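Long-range contacts in putative oxidoreductase yhhX (Escherichia coli K-12, PDB 3F4L), which probably acts as an NADP-dependent oxidoreductase of the Gfo/Idh/MocA family, perhaps oxidising scyllo-inositol: residues 89-94 / 116-121; 123-128 / 248-253; 73-78 / 95-100. All blocks are in the same frame, centred on the assembly; numbering follows the deposited sequence.

Contacts 1 and 3 belong to the same nucleotide-binding fold and are consecutive along the chain: strand 91-94 of contact 1, paired with its sheet neighbour, runs straight into loop 95-100 of contact 3, which meets the loop before helix 78-87. The two touch where Phe98 packs on Val119 and Thr120, and where Val94 meets His78. Contact 1 is buried and built mainly from backbone bonds and aliphatic side chains, whereas contact 3, only partly buried, centres on one histidine among carbonyl oxygens. Contact 2, also partly buried, brings the loop after strand 119-121 against that after strand 243-247 of the mixed sheet; its charged groups bond within their own segments, with a weakly held water between.

Contact 1. Residues 89-94 / 116-121; sequences GKNVLV and GLTVTP
Gly89, where helix 78-87 ends in a Schellman motif, sets its carbonyl carbon C 3.4 Å from CD1 of Leu117. The same methyl covers Lys90 O, a buried oxygen without a polar partner in the model, while the Lys90 side chain starts away from residues 116-121, and its NZ bonds to the carbonyl oxygens of Asp63 and Val66. Asn91 supplies the one side-chain bond between the segments. With CG anti to its own carbonyl carbon (chi1 -70°), its end swings across so that OD1 accepts from Thr118 N at 2.9 Å, in the plane of the amide and with an N-H...O angle of 158°. Its ND2 donates the other way, to Lys67 O, and the carboxamide thus spans from strand 66-71 to the residues leading into strand 119-121. From here the backbone ladder takes over. Val92 N donates to Thr118 O at 2.8 Å, and Val92 O receives Thr120 N at 2.9 Å. The Val92 and Val119 side chains lie side by side, CB to CG2 3.9 Å, on the face where Val92 also packs against helix 78-87. Leu93 turns its backbone bonds to strand 66-71, and on the other face its CD1 rests 3.8 Å from CG2 of Thr120, where Leu93 also packs on Tyr302 and Leu305 of helix 300-311. Val94 N closes the ladder on Thr120 O at 2.8 Å. The two strands run parallel, their axes 14° apart, and helix 102-115 connects them: a beta-alpha-beta unit that forms one end of the six-stranded Rossmann sheet, strand order 3-2-1-4-5-6.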
loop_
_atom_site.group_PDB
_atom_site.type_symbol
_atom_site.label_atom_id
_atom_site.label_comp_id
_atom_site.label_asym_id
_atom_site.label_seq_id
_atom_site.Cartn_x
_atom_site.Cartn_y
_atom_site.Cartn_z
ATOM N N GLY A 89 38.403 23.576 -8.225
ATOM C CA GLY A 89 37.692 24.196 -9.325
ATOM C C GLY A 89 36.977 23.256 -10.274
ATOM O O GLY A 89 36.676 23.629 -11.398
ATOM N N LYS A 90 36.679 22.048 -9.813
ATOM C CA LYS A 90 36.022 21.065 -10.662
ATOM C C LYS A 90 34.542 20.885 -10.342
ATOM O O LYS A 90 34.119 21.034 -9.192
ATOM C CB LYS A 90 36.700 19.700 -10.504
ATOM C CG LYS A 90 38.213 19.695 -10.622
ATOM C CD LYS A 90 38.662 20.251 -11.953
ATOM C CE LYS A 90 40.170 20.321 -12.035
ATOM N NZ LYS A 90 40.585 20.985 -13.304
ATOM N N ASN A 91 33.765 20.563 -11.372
ATOM C CA ASN A 91 32.348 20.277 -11.194
ATOM C C ASN A 91 32.357 18.870 -10.611
ATOM O O ASN A 91 33.259 18.089 -10.915
ATOM C CB ASN A 91 31.628 20.294 -12.537
ATOM C CG ASN A 91 31.539 21.681 -13.114
ATOM O OD1 ASN A 91 30.823 22.535 -12.589
ATOM N ND2 ASN A 91 32.286 21.927 -14.185
ATOM N N VAL A 92 31.370 18.541 -9.785
ATOM C CA VAL A 92 31.348 17.233 -9.143
ATOM C C VAL A 92 30.027 16.460 -9.221
ATOM O O VAL A 92 28.946 17.014 -8.969
ATOM C CB VAL A 92 31.738 17.368 -7.644
ATOM C CG1 VAL A 92 31.661 16.020 -6.948
ATOM C CG2 VAL A 92 33.148 17.942 -7.517
ATOM N N LEU A 93 30.140 15.175 -9.559
ATOM C CA LEU A 93 29.001 14.260 -9.634
ATOM C C LEU A 93 29.280 13.216 -8.549
ATOM O O LEU A 93 30.322 12.554 -8.564
ATOM C CB LEU A 93 28.919 13.610 -11.021
ATOM C CG LEU A 93 27.812 12.567 -11.278
ATOM C CD1 LEU A 93 26.423 13.190 -11.109
ATOM C CD2 LEU A 93 27.960 12.024 -12.694
ATOM N N VAL A 94 28.361 13.072 -7.598
ATOM C CA VAL A 94 28.571 12.142 -6.496
ATOM C C VAL A 94 27.585 10.977 -6.424
ATOM O O VAL A 94 26.376 11.174 -6.487
ATOM C CB VAL A 94 28.514 12.879 -5.141
ATOM C CG1 VAL A 94 29.046 11.972 -4.040
ATOM C CG2 VAL A 94 29.314 14.174 -5.205
ATOM N N GLY A 116 30.783 28.996 -8.668
ATOM C CA GLY A 116 30.123 28.919 -9.958
ATOM C C GLY A 116 30.227 27.512 -10.521
ATOM O O GLY A 116 30.167 27.302 -11.733
ATOM N N LEU A 117 30.386 26.541 -9.631
ATOM C CA LEU A 117 30.493 25.151 -10.049
ATOM C C LEU A 117 29.219 24.376 -9.752
ATOM O O LEU A 117 28.356 24.835 -9.005
ATOM C CB LEU A 117 31.660 24.475 -9.335
ATOM C CG LEU A 117 33.050 25.006 -9.687
ATOM C CD1 LEU A 117 34.084 24.375 -8.780
ATOM C CD2 LEU A 117 33.358 24.715 -11.150
ATOM N N THR A 118 29.126 23.188 -10.338
ATOM C CA THR A 118 27.989 22.311 -10.141
ATOM C C THR A 118 28.356 21.070 -9.327
ATOM O O THR A 118 29.305 20.370 -9.656
ATOM C CB THR A 118 27.432 21.807 -11.489
ATOM O OG1 THR A 118 26.934 22.911 -12.253
ATOM C CG2 THR A 118 26.312 20.790 -11.254
ATOM N N VAL A 119 27.618 20.812 -8.257
ATOM C CA VAL A 119 27.831 19.600 -7.467
ATOM C C VAL A 119 26.449 18.949 -7.407
ATOM O O VAL A 119 25.466 19.594 -7.051
ATOM C CB VAL A 119 28.360 19.887 -6.044
ATOM C CG1 VAL A 119 27.301 20.597 -5.195
ATOM C CG2 VAL A 119 28.778 18.593 -5.391
ATOM N N THR A 120 26.366 17.675 -7.764
ATOM C CA THR A 120 25.076 16.994 -7.794
ATOM C C THR A 120 25.192 15.496 -7.582
ATOM O O THR A 120 26.239 14.907 -7.832
ATOM C CB THR A 120 24.387 17.230 -9.166
ATOM O OG1 THR A 120 23.140 16.529 -9.215
ATOM C CG2 THR A 120 25.273 16.720 -10.306
ATOM N N PRO A 121 24.118 14.862 -7.088
ATOM C CA PRO A 121 24.151 13.413 -6.875
ATOM C C PRO A 121 23.888 12.733 -8.226
ATOM O O PRO A 121 23.492 13.391 -9.189
ATOM C CB PRO A 121 23.015 13.188 -5.881
ATOM C CG PRO A 121 22.009 14.228 -6.302
ATOM C CD PRO A 121 22.891 15.453 -6.520
#

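Contact 2. Residues 123-128 / 248-253; sequences QNRRFD and YGIDQQ
The Asp128 side chain crosses that of Asp251 at about a right angle, OD1 of Asp128 3.1 Å from CB of Asp251. The two carboxylate planes are 25° apart, and Asp128 OD1 comes within 3.5 Å of Asp251 OD2 although both are acceptors. Each acid is held by donors of its own. Asp128 OD1 is bonded to the hydroxyl of Tyr298, and its OD2 forms a salt bridge with Arg125 NE, whose modelled length is too short to be taken literally; the arginine chain bends at chi2 and chi3 to fold back onto this acid. On the facing side, Asp251 has CG anti to its backbone N (chi1 177°), which brings OD2 over to accept from Gln253 N at 2.9 Å, a capping bond at the start of helix 253-258. Asp251 OD1 receives Gln253 NE2 at 3.0 Å. Arg125 NH2 lies 3.3 Å from CD1 of Ile250 and donates to a water in the guanidinium plane, which bonds only weakly to Asp251 O. Packing of Asp128 on Asp251 and of Arg125 on Ile250 joins the segment after the last Rossmann strand to the loop after strand 243-247, helped by the bond from Ser129 N, at the start of helix 129-140, to Asp251 OD1. If both acids are ionised they should repel; Arg125 and Tyr298 on Asp128, and the N-H donors on Asp251, probably offset part of that cost.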
loop_
_atom_site.group_PDB
_atom_site.type_symbol
_atom_site.label_atom_id
_atom_site.label_comp_id
_atom_site.label_asym_id
_atom_site.label_seq_id
_atom_site.Cartn_x
_atom_site.Cartn_y
_atom_site.Cartn_z
ATOM N N GLN A 123 21.504 10.526 -9.882
ATOM C CA GLN A 123 20.174 9.923 -9.789
ATOM C C GLN A 123 19.799 9.345 -11.145
ATOM O O GLN A 123 18.892 9.826 -11.810
ATOM C CB GLN A 123 19.140 10.971 -9.355
ATOM C CG GLN A 123 19.435 11.595 -7.991
ATOM C CD GLN A 123 19.432 10.577 -6.854
ATOM O OE1 GLN A 123 19.052 9.421 -7.040
ATOM N NE2 GLN A 123 19.838 11.013 -5.666
ATOM N N ASN A 124 20.505 8.292 -11.536
ATOM C CA ASN A 124 20.279 7.655 -12.823
ATOM C C ASN A 124 18.903 7.008 -12.972
ATOM O O ASN A 124 18.421 6.843 -14.087
ATOM C CB ASN A 124 21.380 6.614 -13.096
ATOM C CG ASN A 124 21.442 5.515 -12.034
ATOM O OD1 ASN A 124 21.501 5.787 -10.841
ATOM N ND2 ASN A 124 21.446 4.262 -12.480
ATOM N N ARG A 125 18.256 6.653 -11.866
ATOM C CA ARG A 125 16.949 6.007 -11.982
ATOM C C ARG A 125 15.845 6.962 -12.430
ATOM O O ARG A 125 14.670 6.583 -12.548
ATOM C CB ARG A 125 16.582 5.292 -10.670
ATOM C CG ARG A 125 17.655 4.269 -10.241
ATOM C CD ARG A 125 17.090 3.069 -9.473
ATOM N NE ARG A 125 16.450 2.133 -10.389
ATOM C CZ ARG A 125 16.884 0.903 -10.650
ATOM N NH1 ARG A 125 17.966 0.422 -10.056
ATOM N NH2 ARG A 125 16.247 0.168 -11.540
ATOM N N ARG A 126 16.224 8.205 -12.696
ATOM C CA ARG A 126 15.267 9.169 -13.199
ATOM C C ARG A 126 15.105 8.835 -14.667
ATOM O O ARG A 126 14.226 9.351 -15.347
ATOM C CB ARG A 126 15.794 10.595 -13.042
ATOM C CG ARG A 126 15.709 11.084 -11.611
ATOM C CD ARG A 126 15.935 12.580 -11.509
ATOM N NE ARG A 126 15.801 13.027 -10.128
ATOM C CZ ARG A 126 15.639 14.298 -9.775
ATOM N NH1 ARG A 126 15.593 15.237 -10.707
ATOM N NH2 ARG A 126 15.506 14.624 -8.498
ATOM N N PHE A 127 15.972 7.955 -15.149
ATOM C CA PHE A 127 15.916 7.539 -16.535
ATOM C C PHE A 127 15.625 6.047 -16.675
ATOM O O PHE A 127 16.013 5.432 -17.658
ATOM C CB PHE A 127 17.217 7.929 -17.252
ATOM C CG PHE A 127 17.489 9.402 -17.218
ATOM C CD1 PHE A 127 16.622 10.293 -17.848
ATOM C CD2 PHE A 127 18.559 9.912 -16.496
ATOM C CE1 PHE A 127 16.812 11.670 -17.754
ATOM C CE2 PHE A 127 18.762 11.296 -16.393
ATOM C CZ PHE A 127 17.885 12.174 -17.023
ATOM N N ASP A 128 14.955 5.474 -15.673
ATOM C CA ASP A 128 14.539 4.069 -15.716
ATOM C C ASP A 128 13.314 4.057 -16.628
ATOM O O ASP A 128 12.458 4.944 -16.526
ATOM C CB ASP A 128 14.127 3.562 -14.329
ATOM C CG ASP A 128 15.237 2.800 -13.631
ATOM O OD1 ASP A 128 16.229 2.412 -14.304
ATOM O OD2 ASP A 128 15.109 2.565 -12.409
ATOM N N TYR A 248 3.941 -3.400 -14.755
ATOM C CA TYR A 248 4.673 -4.492 -14.132
ATOM C C TYR A 248 6.035 -4.494 -14.808
ATOM O O TYR A 248 6.141 -4.172 -15.990
ATOM C CB TYR A 248 4.011 -5.846 -14.387
ATOM C CG TYR A 248 2.789 -6.111 -13.555
ATOM C CD1 TYR A 248 1.557 -5.570 -13.904
ATOM C CD2 TYR A 248 2.864 -6.904 -12.411
ATOM C CE1 TYR A 248 0.426 -5.811 -13.136
ATOM C CE2 TYR A 248 1.738 -7.151 -11.634
ATOM C CZ TYR A 248 0.522 -6.600 -12.004
ATOM O OH TYR A 248 -0.601 -6.836 -11.244
ATOM N N GLY A 249 7.076 -4.843 -14.061
ATOM C CA GLY A 249 8.400 -4.898 -14.650
ATOM C C GLY A 249 9.228 -3.653 -14.439
ATOM O O GLY A 249 8.729 -2.529 -14.518
ATOM N N ILE A 250 10.511 -3.858 -14.181
ATOM C CA ILE A 250 11.427 -2.753 -13.943
ATOM C C ILE A 250 12.345 -2.562 -15.146
ATOM O O ILE A 250 12.475 -3.454 -15.993
ATOM C CB ILE A 250 12.279 -3.018 -12.673
ATOM C CG1 ILE A 250 13.142 -1.796 -12.335
ATOM C CG2 ILE A 250 13.167 -4.248 -12.879
ATOM C CD1 ILE A 250 13.764 -1.883 -10.943
ATOM N N ASP A 251 12.957 -1.384 -15.221
ATOM C CA ASP A 251 13.893 -1.051 -16.288
ATOM C C ASP A 251 14.874 -2.218 -16.422
ATOM O O ASP A 251 15.332 -2.749 -15.419
ATOM C CB ASP A 251 14.643 0.215 -15.908
ATOM C CG ASP A 251 15.682 0.591 -16.919
ATOM O OD1 ASP A 251 15.375 1.402 -17.808
ATOM O OD2 ASP A 251 16.811 0.062 -16.818
ATOM N N GLN A 252 15.208 -2.592 -17.655
ATOM C CA GLN A 252 16.089 -3.726 -17.911
ATOM C C GLN A 252 17.588 -3.468 -18.132
ATOM O O GLN A 252 18.336 -4.408 -18.406
ATOM C CB GLN A 252 15.538 -4.521 -19.104
ATOM C CG GLN A 252 14.197 -5.193 -18.824
ATOM C CD GLN A 252 14.319 -6.272 -17.761
ATOM O OE1 GLN A 252 15.044 -7.257 -17.942
ATOM N NE2 GLN A 252 13.624 -6.091 -16.643
ATOM N N GLN A 253 18.031 -2.219 -18.020
ATOM C CA GLN A 253 19.445 -1.898 -18.207
ATOM C C GLN A 253 20.344 -2.687 -17.259
ATOM O O GLN A 253 21.380 -3.197 -17.672
ATOM C CB GLN A 253 19.698 -0.400 -17.990
ATOM C CG GLN A 253 18.991 0.491 -18.971
ATOM C CD GLN A 253 19.190 1.954 -18.666
ATOM O OE1 GLN A 253 20.263 2.526 -18.914
ATOM N NE2 GLN A 253 18.155 2.575 -18.116
HETATM O O HOH W 1 16.899 -2.155 -12.417
#

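Contact 3. Residues 73-78 / 95-100; sequences THADSH and EKPFTP
Chi1 of -73° places CG of His78 anti to its carbonyl carbon and carries the imidazole toward residues 95-98; with chi2 at -174° this sets ND1 toward Pro97 O, to which it donates at 2.7 Å with an N-H...O angle of 159°. The other nitrogen, NE2, donates to Thr73 O at 2.9 Å, approaching from above that carbonyl plane. A carbonyl acceptor for each nitrogen fixes the ring in rotation, which is consistent with, though it does not prove, a doubly protonated ring. Two further oxygens crowd its CE1 corner: Glu95 O stands 2.9 Å from CE1 in an oblique position, and Lys96 O lies at the ring edge, 3.4 Å from CE1. Ala75 covers one face, its CA 3.7 Å above the ring plane. Residues 95-97 form the Glu-Lys-Pro sequence characteristic of the Gfo/Idh/MocA family, found at the C-terminal end of a Rossmann strand, and the peptide bond before Pro97 is cis. The proline ring then meets the other loop directly, CD pressing on Ala75 CB at 3.3 Å, tighter than ordinary van der Waals contact. His78 opens helix 78-87, so its bond to Pro97 O ties the start of that helix to the loop with the cis peptide bond. Thr73 O and Glu95 OE2 both lie within bonding distance of one water, and the Glu95 carboxylate is further held by His18 and Ser13. Beyond Pro97, Phe98 sets off away from residues 73-78, and its ring meets Phe109.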
loop_
_atom_site.group_PDB
_atom_site.type_symbol
_atom_site.label_atom_id
_atom_site.label_comp_id
_atom_site.label_asym_id
_atom_site.label_seq_id
_atom_site.Cartn_x
_atom_site.Cartn_y
_atom_site.Cartn_z
ATOM N N THR A 73 33.730 6.433 -4.519
ATOM C CA THR A 73 34.417 5.707 -3.454
ATOM C C THR A 73 33.419 5.282 -2.385
ATOM O O THR A 73 32.208 5.260 -2.614
ATOM C CB THR A 73 35.506 6.579 -2.773
ATOM O OG1 THR A 73 34.920 7.805 -2.298
ATOM C CG2 THR A 73 36.640 6.889 -3.748
ATOM N N HIS A 74 33.945 4.946 -1.214
ATOM C CA HIS A 74 33.125 4.538 -0.089
ATOM C C HIS A 74 32.318 5.741 0.386
ATOM O O HIS A 74 32.832 6.862 0.459
ATOM C CB HIS A 74 34.022 4.031 1.040
ATOM C CG HIS A 74 33.270 3.471 2.207
ATOM N ND1 HIS A 74 32.405 4.227 2.968
ATOM C CD2 HIS A 74 33.263 2.230 2.750
ATOM C CE1 HIS A 74 31.897 3.476 3.930
ATOM N NE2 HIS A 74 32.402 2.260 3.820
ATOM N N ALA A 75 31.055 5.503 0.713
ATOM C CA ALA A 75 30.162 6.558 1.182
ATOM C C ALA A 75 30.821 7.544 2.151
ATOM O O ALA A 75 30.668 8.761 2.013
ATOM C CB ALA A 75 28.933 5.932 1.842
ATOM N N ASP A 76 31.556 7.017 3.125
ATOM C CA ASP A 76 32.205 7.850 4.134
ATOM C C ASP A 76 33.222 8.858 3.631
ATOM O O ASP A 76 33.640 9.739 4.385
ATOM C CB ASP A 76 32.883 6.979 5.190
ATOM C CG ASP A 76 31.894 6.312 6.113
ATOM O OD1 ASP A 76 31.025 7.025 6.662
ATOM O OD2 ASP A 76 31.987 5.079 6.291
ATOM N N SER A 77 33.633 8.742 2.375
ATOM C CA SER A 77 34.617 9.676 1.851
ATOM C C SER A 77 34.042 10.608 0.793
ATOM O O SER A 77 34.758 11.448 0.247
ATOM C CB SER A 77 35.828 8.908 1.298
ATOM O OG SER A 77 35.472 8.059 0.224
ATOM N N HIS A 78 32.745 10.479 0.522
ATOM C CA HIS A 78 32.101 11.320 -0.480
ATOM C C HIS A 78 32.200 12.810 -0.187
ATOM O O HIS A 78 32.551 13.595 -1.064
ATOM C CB HIS A 78 30.626 10.938 -0.650
ATOM C CG HIS A 78 30.416 9.639 -1.360
ATOM N ND1 HIS A 78 29.164 9.182 -1.719
ATOM C CD2 HIS A 78 31.295 8.694 -1.770
ATOM C CE1 HIS A 78 29.284 8.010 -2.318
ATOM N NE2 HIS A 78 30.565 7.691 -2.362
ATOM N N GLU A 95 28.113 9.768 -6.273
ATOM C CA GLU A 95 27.270 8.579 -6.160
ATOM C C GLU A 95 26.607 8.512 -4.786
ATOM O O GLU A 95 27.067 9.146 -3.839
ATOM C CB GLU A 95 28.096 7.316 -6.378
ATOM C CG GLU A 95 28.167 6.872 -7.817
ATOM C CD GLU A 95 28.634 5.442 -7.939
ATOM O OE1 GLU A 95 28.486 4.862 -9.038
ATOM O OE2 GLU A 95 29.146 4.902 -6.933
ATOM N N LYS A 96 25.526 7.741 -4.688
ATOM C CA LYS A 96 24.796 7.582 -3.428
ATOM C C LYS A 96 25.717 7.044 -2.331
ATOM O O LYS A 96 26.489 6.120 -2.565
ATOM C CB LYS A 96 23.615 6.620 -3.627
ATOM C CG LYS A 96 22.656 7.024 -4.752
ATOM C CD LYS A 96 23.252 6.827 -6.162
ATOM C CE LYS A 96 23.473 5.340 -6.468
ATOM N NZ LYS A 96 23.775 5.062 -7.904
ATOM N N PRO A 97 25.667 7.628 -1.121
ATOM C CA PRO A 97 24.846 8.756 -0.672
ATOM C C PRO A 97 25.604 10.061 -0.925
ATOM O O PRO A 97 26.821 10.103 -0.787
ATOM C CB PRO A 97 24.678 8.501 0.833
ATOM C CG PRO A 97 25.457 7.202 1.116
ATOM C CD PRO A 97 26.445 7.097 0.005
ATOM N N PHE A 98 24.878 11.108 -1.294
ATOM C CA PHE A 98 25.472 12.418 -1.572
ATOM C C PHE A 98 26.430 12.827 -0.456
ATOM O O PHE A 98 27.601 13.123 -0.696
ATOM C CB PHE A 98 24.360 13.458 -1.713
ATOM C CG PHE A 98 24.811 14.744 -2.330
ATOM C CD1 PHE A 98 25.463 14.744 -3.560
ATOM C CD2 PHE A 98 24.586 15.951 -1.688
ATOM C CE1 PHE A 98 25.887 15.935 -4.146
ATOM C CE2 PHE A 98 25.007 17.155 -2.265
ATOM C CZ PHE A 98 25.658 17.143 -3.497
ATOM N N THR A 99 25.913 12.839 0.767
ATOM C CA THR A 99 26.694 13.181 1.953
ATOM C C THR A 99 26.101 12.403 3.106
ATOM O O THR A 99 24.978 11.902 3.009
ATOM C CB THR A 99 26.619 14.688 2.310
ATOM O OG1 THR A 99 25.248 15.108 2.353
ATOM C CG2 THR A 99 27.385 15.519 1.293
ATOM N N PRO A 100 26.851 12.272 4.209
ATOM C CA PRO A 100 26.308 11.529 5.346
ATOM C C PRO A 100 25.165 12.286 6.008
ATOM O O PRO A 100 24.264 11.674 6.591
ATOM C CB PRO A 100 27.512 11.395 6.285
ATOM C CG PRO A 100 28.694 11.444 5.344
ATOM C CD PRO A 100 28.284 12.555 4.405
HETATM O O HOH W 2 30.238 4.465 -4.346
#